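Macromomycin (Streptomyces macromomyceticus, PDB 2MCM) binds non-covalently the cytotoxic, mutagenic chromophore of the antibiotic auromomycin, a weak DNA intercalator that causes single- and double-strand breaks. Local coordinates at residues T7-L12 against Q107-A112; G15-V20 against Q65-S70; S71-V76 against W83-C88. All blocks are in the same frame, centred on the assembly; numbering follows the deposited sequence. Where two conformers were deposited one is given.

From the end of the first strand, 3-7, residues 7-12 meet the C-terminal residues 107-112, so interaction 1 closes a loop of almost the whole chain and joins the three-stranded sheet to the end of strand 104-109 in the larger sheet. Both other contacts nest inside it. Interaction 2 pairs strands 16-23 and 62-68 within the smaller sheet, closing a loop that runs through larger-sheet strands 30-40, 43-47 and 52-55; interaction 3 follows in series, a short hairpin of strands 71-76 and 81-87 in the larger one. Neighbouring segments touch directly: the backbone of Thr7 meets Thr19, Ser70 O lies 2.7 Å from Cys88 N, and the Phe111 ring packs on both His69 and Cys88.

Interaction 1. Residues T7-L12 against Q107-A112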
# COMPACT_ATOMS: atom_id res chain seq x y z
N THR A 7 -5.70 -4.17 8.83
CA THR A 7 -6.17 -5.32 9.64
C THR A 7 -6.63 -6.49 8.78
O THR A 7 -7.45 -6.23 7.90
CB THR A 7 -7.49 -4.82 10.40
OG1 THR A 7 -7.12 -3.65 11.18
CG2 THR A 7 -8.02 -5.95 11.29
N PRO A 8 -6.11 -7.67 8.98
CA PRO A 8 -5.05 -8.00 9.93
C PRO A 8 -3.72 -7.54 9.27
O PRO A 8 -3.71 -7.20 8.07
CB PRO A 8 -5.04 -9.53 10.00
CG PRO A 8 -5.86 -10.02 8.86
CD PRO A 8 -6.57 -8.85 8.19
N ALA A 9 -2.64 -7.52 10.05
CA ALA A 9 -1.35 -7.10 9.44
C ALA A 9 -0.26 -8.13 9.60
O ALA A 9 0.83 -7.95 9.02
CB ALA A 9 -0.87 -5.80 10.14
N THR A 10 -0.42 -9.25 10.30
CA THR A 10 0.62 -10.27 10.51
C THR A 10 0.07 -11.69 10.26
O THR A 10 -1.16 -11.82 10.41
CB THR A 10 1.13 -10.24 12.02
OG1 THR A 10 -0.07 -10.39 12.86
CG2 THR A 10 1.84 -8.92 12.35
N GLY A 11 0.97 -12.59 9.97
CA GLY A 11 0.61 -14.00 9.69
C GLY A 11 -0.31 -14.05 8.46
O GLY A 11 -1.23 -14.92 8.44
N LEU A 12 -0.14 -13.14 7.52
CA LEU A 12 -1.08 -13.14 6.36
C LEU A 12 -0.73 -14.28 5.43
O LEU A 12 0.33 -14.84 5.31
CB LEU A 12 -0.79 -11.76 5.64
CG LEU A 12 -1.13 -10.55 6.47
CD1 LEU A 12 -0.84 -9.28 5.68
CD2 LEU A 12 -2.61 -10.48 6.94
N GLN A 107 1.85 0.77 6.84
CA GLN A 107 2.09 -0.13 7.95
C GLN A 107 2.82 -1.37 7.50
O GLN A 107 2.35 -2.00 6.46
CB GLN A 107 0.80 -0.48 8.67
CG GLN A 107 0.99 -1.52 9.77
CD GLN A 107 -0.26 -1.71 10.57
OE1 GLN A 107 -1.27 -1.03 10.55
NE2 GLN A 107 -0.23 -2.70 11.47
N ALA A 108 3.91 -1.82 8.03
CA ALA A 108 4.65 -3.03 7.63
C ALA A 108 3.71 -4.25 7.94
O ALA A 108 2.96 -4.23 8.90
CB ALA A 108 5.90 -3.06 8.56
N ILE A 109 3.79 -5.19 6.97
CA ILE A 109 2.90 -6.39 7.18
C ILE A 109 3.84 -7.59 7.09
O ILE A 109 4.96 -7.55 6.54
CB ILE A 109 1.80 -6.41 6.07
CG1 ILE A 109 2.53 -6.46 4.72
CG2 ILE A 109 0.79 -5.28 6.26
CD1 ILE A 109 1.47 -6.65 3.53
N THR A 110 3.35 -8.74 7.62
CA THR A 110 4.16 -9.94 7.54
C THR A 110 3.25 -11.13 7.11
O THR A 110 2.08 -11.11 7.44
CB THR A 110 4.83 -10.34 8.90
OG1 THR A 110 3.79 -10.73 9.82
CG2 THR A 110 5.63 -9.15 9.54
N PHE A 111 3.89 -12.05 6.46
CA PHE A 111 3.18 -13.26 5.97
C PHE A 111 3.64 -14.48 6.75
O PHE A 111 4.82 -14.64 7.10
CB PHE A 111 3.57 -13.46 4.49
CG PHE A 111 2.96 -12.37 3.62
CD1 PHE A 111 3.63 -11.18 3.43
CD2 PHE A 111 1.72 -12.53 3.07
CE1 PHE A 111 3.03 -10.16 2.66
CE2 PHE A 111 1.10 -11.55 2.27
CZ PHE A 111 1.79 -10.36 2.05
N ALA A 112 2.66 -15.34 6.87
CA ALA A 112 2.90 -16.65 7.57
C ALA A 112 3.83 -17.52 6.77
O ALA A 112 4.57 -18.23 7.53
CB ALA A 112 1.52 -17.25 7.79
OXT ALA A 112 3.86 -17.52 5.53
O HOH W 1 1.88 -16.80 3.87
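Leu12 packs against residues 109-111, and its side chain meets something different at each step outward. CB lies 3.4 Å from the carbonyl O of Thr110 and also touches the Phe111 ring, at CD2. CG, anti to the carbonyl carbon of Leu12 itself (chi1 -64°), stays beside Thr110 O. From there CD1, anti to CA (chi2 -179°), reaches Ile109 CB at 3.9 Å, the two side chains crossing at about a right angle. Beyond the contact the leucine also touches Val18 and Val68, so a branched apolar residue suits this buried place between the sheets.

The backbones run in the same direction. Thr110 N donates to Ala9 O (3.0 Å), Leu12 N to a lone pair of Thr110 O (3.0 Å), and Ala112 N to Leu12 O (2.8 Å). This joins the first and last parts of an immunoglobulin-like beta-sandwich, the fold of the neocarzinostatin family, and docks the loop that follows strand 3-7 on the end of strand 104-109 in the other sheet. Gly11 takes a positive phi (61°), a conformation easy for a residue without CB, and its N makes a weak hydrogen bond to Thr110 OG1.

Toward the surface Thr10 and Thr110 lie side by side, with Thr110 OG1 3.3 Å from Thr10 CA. At the other end Gln107 extends its chain until NE2 meets the methyl of Ala9, a small residue that fits under the amide, while OE1 accepts from Val6 N. Water 1 donates to both Leu12 O and Ala112 OXT (2.7 Å), and the terminal carboxylate forms a salt bridge with Lys89.

Interaction 2. Residues G15-V20 against Q65-S70; sequences GQTVTV and QLKVHS
Strands 16-20 and 65-68 run antiparallel, their axes approaching to 4.6 Å at 141°, with Val18 and Leu66 as a hydrogen-bonded pair: Val18 N donates to Leu66 O (2.8 Å) and Leu66 N to Val18 O (3.0 Å). They are the middle strand and an edge strand of the three-stranded sheet in this immunoglobulin-like sandwich. A G1 beta bulge opens the pairing, where Gly15 and Gln16 both face Val68. Gly15 N donates to Val68 O (2.8 Å), and Val68 N to Gln16 O (2.9 Å). The bulge needs a positive phi at its first position, here 88°, which glycine adopts without strain; Lys67 CG and the His69 ring lie close against this bare backbone.

Val18, Leu66 and Val68 turn to the buried face, where compact branched residues fill the interior. Val18 and Val68 cross at about a right angle, CG2 of the first 4.1 Å from CG1 of the second, and Val20 brings CG2 against Leu66 CB. Val18 and Val20 also reach Val6 and Val4 of the other edge strand.

Thr17, Gln65 and Lys67 occupy the outer face, as polar and long-chained residues can. With chi1 of Thr17 at -65°, OG1 lies beside the backbone N and CG2 is anti to that N, where it touches Gln65 OE1 at 3.6 Å. Water 2 joins the same two residues, 2.9 Å from Thr17 OG1 and donating weakly to Gln65 OE1.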
# COMPACT_ATOMS: atom_id res chain seq x y z
N GLY A 15 -2.81 -13.85 -1.14
CA GLY A 15 -4.16 -13.71 -1.69
C GLY A 15 -5.19 -13.33 -0.71
O GLY A 15 -6.44 -13.41 -0.88
N GLN A 16 -4.78 -12.92 0.50
CA GLN A 16 -5.64 -12.50 1.58
C GLN A 16 -6.14 -11.07 1.44
O GLN A 16 -5.31 -10.17 0.99
CB GLN A 16 -4.94 -12.57 2.98
CG GLN A 16 -5.91 -12.35 4.13
CD GLN A 16 -5.34 -12.91 5.45
OE1 GLN A 16 -4.25 -13.43 5.42
NE2 GLN A 16 -6.10 -12.86 6.52
N THR A 17 -7.34 -10.76 1.75
CA THR A 17 -7.87 -9.40 1.66
C THR A 17 -7.63 -8.74 3.01
O THR A 17 -8.04 -9.33 4.02
CB THR A 17 -9.44 -9.36 1.40
OG1 THR A 17 -9.59 -9.96 0.10
CG2 THR A 17 -9.95 -7.90 1.35
N VAL A 18 -7.03 -7.54 3.01
CA VAL A 18 -6.88 -6.85 4.35
C VAL A 18 -7.69 -5.55 4.26
O VAL A 18 -8.06 -5.15 3.11
CB VAL A 18 -5.41 -6.58 4.64
CG1 VAL A 18 -4.55 -7.83 4.75
CG2 VAL A 18 -4.77 -5.60 3.68
N THR A 19 -7.98 -4.90 5.36
CA THR A 19 -8.71 -3.65 5.29
C THR A 19 -7.71 -2.50 5.67
O THR A 19 -7.08 -2.71 6.73
CB THR A 19 -9.90 -3.64 6.31
OG1 THR A 19 -10.79 -4.74 5.88
CG2 THR A 19 -10.62 -2.28 6.40
N VAL A 20 -7.65 -1.54 4.84
CA VAL A 20 -6.74 -0.36 5.15
C VAL A 20 -7.65 0.74 5.64
O VAL A 20 -8.54 1.17 4.87
CB VAL A 20 -6.00 0.05 3.89
CG1 VAL A 20 -5.09 1.29 4.17
CG2 VAL A 20 -5.16 -1.06 3.30
N GLN A 65 -10.49 -2.10 0.94
CA GLN A 65 -10.03 -3.50 0.91
C GLN A 65 -8.87 -3.57 -0.04
O GLN A 65 -8.97 -3.00 -1.17
CB GLN A 65 -11.18 -4.46 0.48
CG GLN A 65 -12.25 -4.52 1.56
CD GLN A 65 -13.18 -5.71 1.31
OE1 GLN A 65 -13.12 -6.48 0.33
NE2 GLN A 65 -14.09 -5.81 2.26
N LEU A 66 -7.86 -4.32 0.26
CA LEU A 66 -6.70 -4.52 -0.55
C LEU A 66 -6.31 -6.01 -0.54
O LEU A 66 -6.18 -6.54 0.56
CB LEU A 66 -5.51 -3.62 0.00
CG LEU A 66 -4.20 -3.81 -0.71
CD1 LEU A 66 -4.20 -3.30 -2.12
CD2 LEU A 66 -3.06 -3.12 0.08
N LYS A 67 -6.13 -6.59 -1.73
CA LYS A 67 -5.69 -8.01 -1.73
C LYS A 67 -4.18 -8.03 -1.69
O LYS A 67 -3.55 -7.39 -2.61
CB LYS A 67 -6.27 -8.68 -2.99
CG LYS A 67 -6.17 -10.22 -2.79
CD LYS A 67 -6.83 -10.97 -3.97
CE LYS A 67 -8.31 -10.65 -4.08
NZ LYS A 67 -8.99 -11.57 -5.12
N VAL A 68 -3.54 -8.73 -0.78
CA VAL A 68 -2.07 -8.76 -0.70
C VAL A 68 -1.52 -10.10 -1.10
O VAL A 68 -2.22 -11.14 -1.03
CB VAL A 68 -1.53 -8.38 0.72
CG1 VAL A 68 -1.90 -6.92 1.01
CG2 VAL A 68 -2.02 -9.36 1.77
N HIS A 69 -0.29 -10.11 -1.54
CA HIS A 69 0.37 -11.33 -2.01
C HIS A 69 1.79 -11.42 -1.44
O HIS A 69 2.45 -10.43 -1.17
CB HIS A 69 0.45 -11.35 -3.56
CG HIS A 69 -0.93 -11.32 -4.21
ND1 HIS A 69 -1.63 -10.25 -4.57
CD2 HIS A 69 -1.72 -12.41 -4.48
CE1 HIS A 69 -2.82 -10.63 -5.08
NE2 HIS A 69 -2.87 -11.95 -5.03
N SER A 70 2.16 -12.68 -1.17
CA SER A 70 3.49 -12.84 -0.51
C SER A 70 4.63 -12.54 -1.42
O SER A 70 5.74 -12.29 -0.89
CB SER A 70 3.63 -14.21 0.20
OG SER A 70 3.41 -15.20 -0.80
O HOH W 2 -12.53 -9.86 0.05

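Interaction 3. Residues S71-V76 against W83-C88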
# COMPACT_ATOMS: atom_id res chain seq x y z
N SER A 71 4.43 -12.60 -2.72
CA SER A 71 5.45 -12.21 -3.71
C SER A 71 4.67 -11.41 -4.75
O SER A 71 3.47 -11.78 -5.04
CB SER A 71 6.21 -13.34 -4.36
OG SER A 71 7.02 -14.03 -3.42
N PHE A 72 5.25 -10.41 -5.34
CA PHE A 72 4.53 -9.64 -6.39
C PHE A 72 5.55 -9.06 -7.34
O PHE A 72 6.74 -9.03 -7.04
CB PHE A 72 3.72 -8.56 -5.70
CG PHE A 72 4.43 -7.46 -4.97
CD1 PHE A 72 4.85 -6.32 -5.68
CD2 PHE A 72 4.68 -7.52 -3.59
CE1 PHE A 72 5.45 -5.24 -5.02
CE2 PHE A 72 5.31 -6.46 -2.93
CZ PHE A 72 5.73 -5.37 -3.66
N GLN A 73 5.09 -8.63 -8.52
CA GLN A 73 5.93 -7.97 -9.51
C GLN A 73 5.77 -6.47 -9.19
O GLN A 73 4.67 -5.91 -9.18
CB GLN A 73 5.44 -8.17 -10.96
CG GLN A 73 5.59 -9.61 -11.43
CD GLN A 73 6.98 -10.11 -11.14
OE1 GLN A 73 7.97 -9.41 -11.58
NE2 GLN A 73 7.18 -11.20 -10.40
N ALA A 74 6.92 -5.88 -8.86
CA ALA A 74 6.87 -4.46 -8.48
C ALA A 74 7.07 -3.56 -9.70
O ALA A 74 7.82 -3.97 -10.60
CB ALA A 74 8.00 -4.21 -7.47
N VAL A 75 6.35 -2.43 -9.67
CA VAL A 75 6.54 -1.40 -10.72
C VAL A 75 7.12 -0.15 -9.96
O VAL A 75 6.77 -0.04 -8.76
CB VAL A 75 5.32 -1.09 -11.55
CG1 VAL A 75 4.74 -2.39 -12.15
CG2 VAL A 75 4.23 -0.44 -10.71
N VAL A 76 7.97 0.58 -10.66
CA VAL A 76 8.58 1.80 -10.02
C VAL A 76 8.33 3.04 -10.84
O VAL A 76 8.16 2.99 -12.07
CB VAL A 76 10.11 1.53 -9.86
CG1 VAL A 76 10.41 0.46 -8.83
CG2 VAL A 76 10.80 1.24 -11.18
N TRP A 83 9.95 -3.61 -12.50
CA TRP A 83 11.26 -3.78 -11.87
C TRP A 83 11.60 -5.24 -11.69
O TRP A 83 12.73 -5.68 -11.98
CB TRP A 83 11.24 -3.05 -10.48
CG TRP A 83 12.56 -3.14 -9.81
CD1 TRP A 83 13.68 -2.38 -10.02
CD2 TRP A 83 12.95 -4.14 -8.85
NE1 TRP A 83 14.71 -2.81 -9.22
CE2 TRP A 83 14.30 -3.91 -8.51
CE3 TRP A 83 12.27 -5.20 -8.25
CZ2 TRP A 83 15.00 -4.68 -7.60
CZ3 TRP A 83 12.97 -5.97 -7.35
CH2 TRP A 83 14.31 -5.75 -7.01
N GLY A 84 10.67 -6.03 -11.21
CA GLY A 84 11.05 -7.46 -10.96
C GLY A 84 10.29 -7.94 -9.74
O GLY A 84 9.35 -7.29 -9.22
N THR A 85 10.62 -9.17 -9.33
CA THR A 85 9.89 -9.80 -8.27
C THR A 85 10.32 -9.35 -6.89
O THR A 85 11.56 -9.24 -6.69
CB THR A 85 10.15 -11.39 -8.33
OG1 THR A 85 9.79 -11.74 -9.69
CG2 THR A 85 9.35 -12.13 -7.27
N VAL A 86 9.39 -9.18 -6.01
CA VAL A 86 9.61 -8.85 -4.61
C VAL A 86 9.01 -10.01 -3.79
O VAL A 86 7.83 -10.33 -3.95
CB VAL A 86 8.91 -7.53 -4.22
CG1 VAL A 86 9.07 -7.29 -2.72
CG2 VAL A 86 9.53 -6.31 -4.92
N ASN A 87 9.77 -10.59 -2.87
CA ASN A 87 9.27 -11.68 -2.02
C ASN A 87 9.15 -11.10 -0.62
O ASN A 87 10.23 -10.75 -0.04
CB ASN A 87 10.26 -12.83 -2.11
CG ASN A 87 9.84 -13.97 -1.21
OD1 ASN A 87 9.08 -13.90 -0.24
ND2 ASN A 87 10.52 -15.07 -1.61
N CYS A 88 7.98 -10.95 -0.10
CA CYS A 88 7.70 -10.34 1.20
C CYS A 88 8.02 -11.26 2.37
O CYS A 88 7.79 -10.76 3.50
CB CYS A 88 6.29 -9.77 1.28
SG CYS A 88 5.92 -8.52 -0.03
O HOH W 3 6.62 -15.67 -0.94
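Val86 sets its CB over one face of the Phe72 ring, toward the rim, in a CH-pi contact: CB is 4.0 Å from the ring centroid and 15° off the normal. Cys88 SG comes instead at the ring edge, 4.8 Å from the same centroid and 80° off the normal. The flat ring is thus met by the valine on a face and the sulfur at the edge, near the ring plane. Next along the buried face, the single methyl of Ala74 nests against Val86 CG2 (3.6 Å), where a small residue fits beside a branched one.

The strands form an antiparallel hairpin, distorted by a classic beta bulge in which Trp83 and Gly84 both face Ala74: Ala74 N donates to Gly84 O (2.8 Å) and Trp83 N to Ala74 O (2.9 Å). Gly84, with a strongly positive phi, has no CB to collide with the indole. Val76 CG1 rests against Trp83 CB (4.0 Å), while the indole NE1 is held by Glu40. As in relatives, this ribbon probably flanks the chromophore cleft.

On the outer face Gln73 bends at chi2 (-49°), bringing its amide back so that NE2 donates, nearly straight, to Thr85 OG1 (2.8 Å). Asn87 OD1 accepts from Lys89 N and from water 3. The Gln73-Thr85 bond thus lies outside, whereas Phe72, Ala74, Val86 and Cys88 meet by hydrocarbon and a sulfur, which the disulfide to Cys93 should hold at the edge of Phe72.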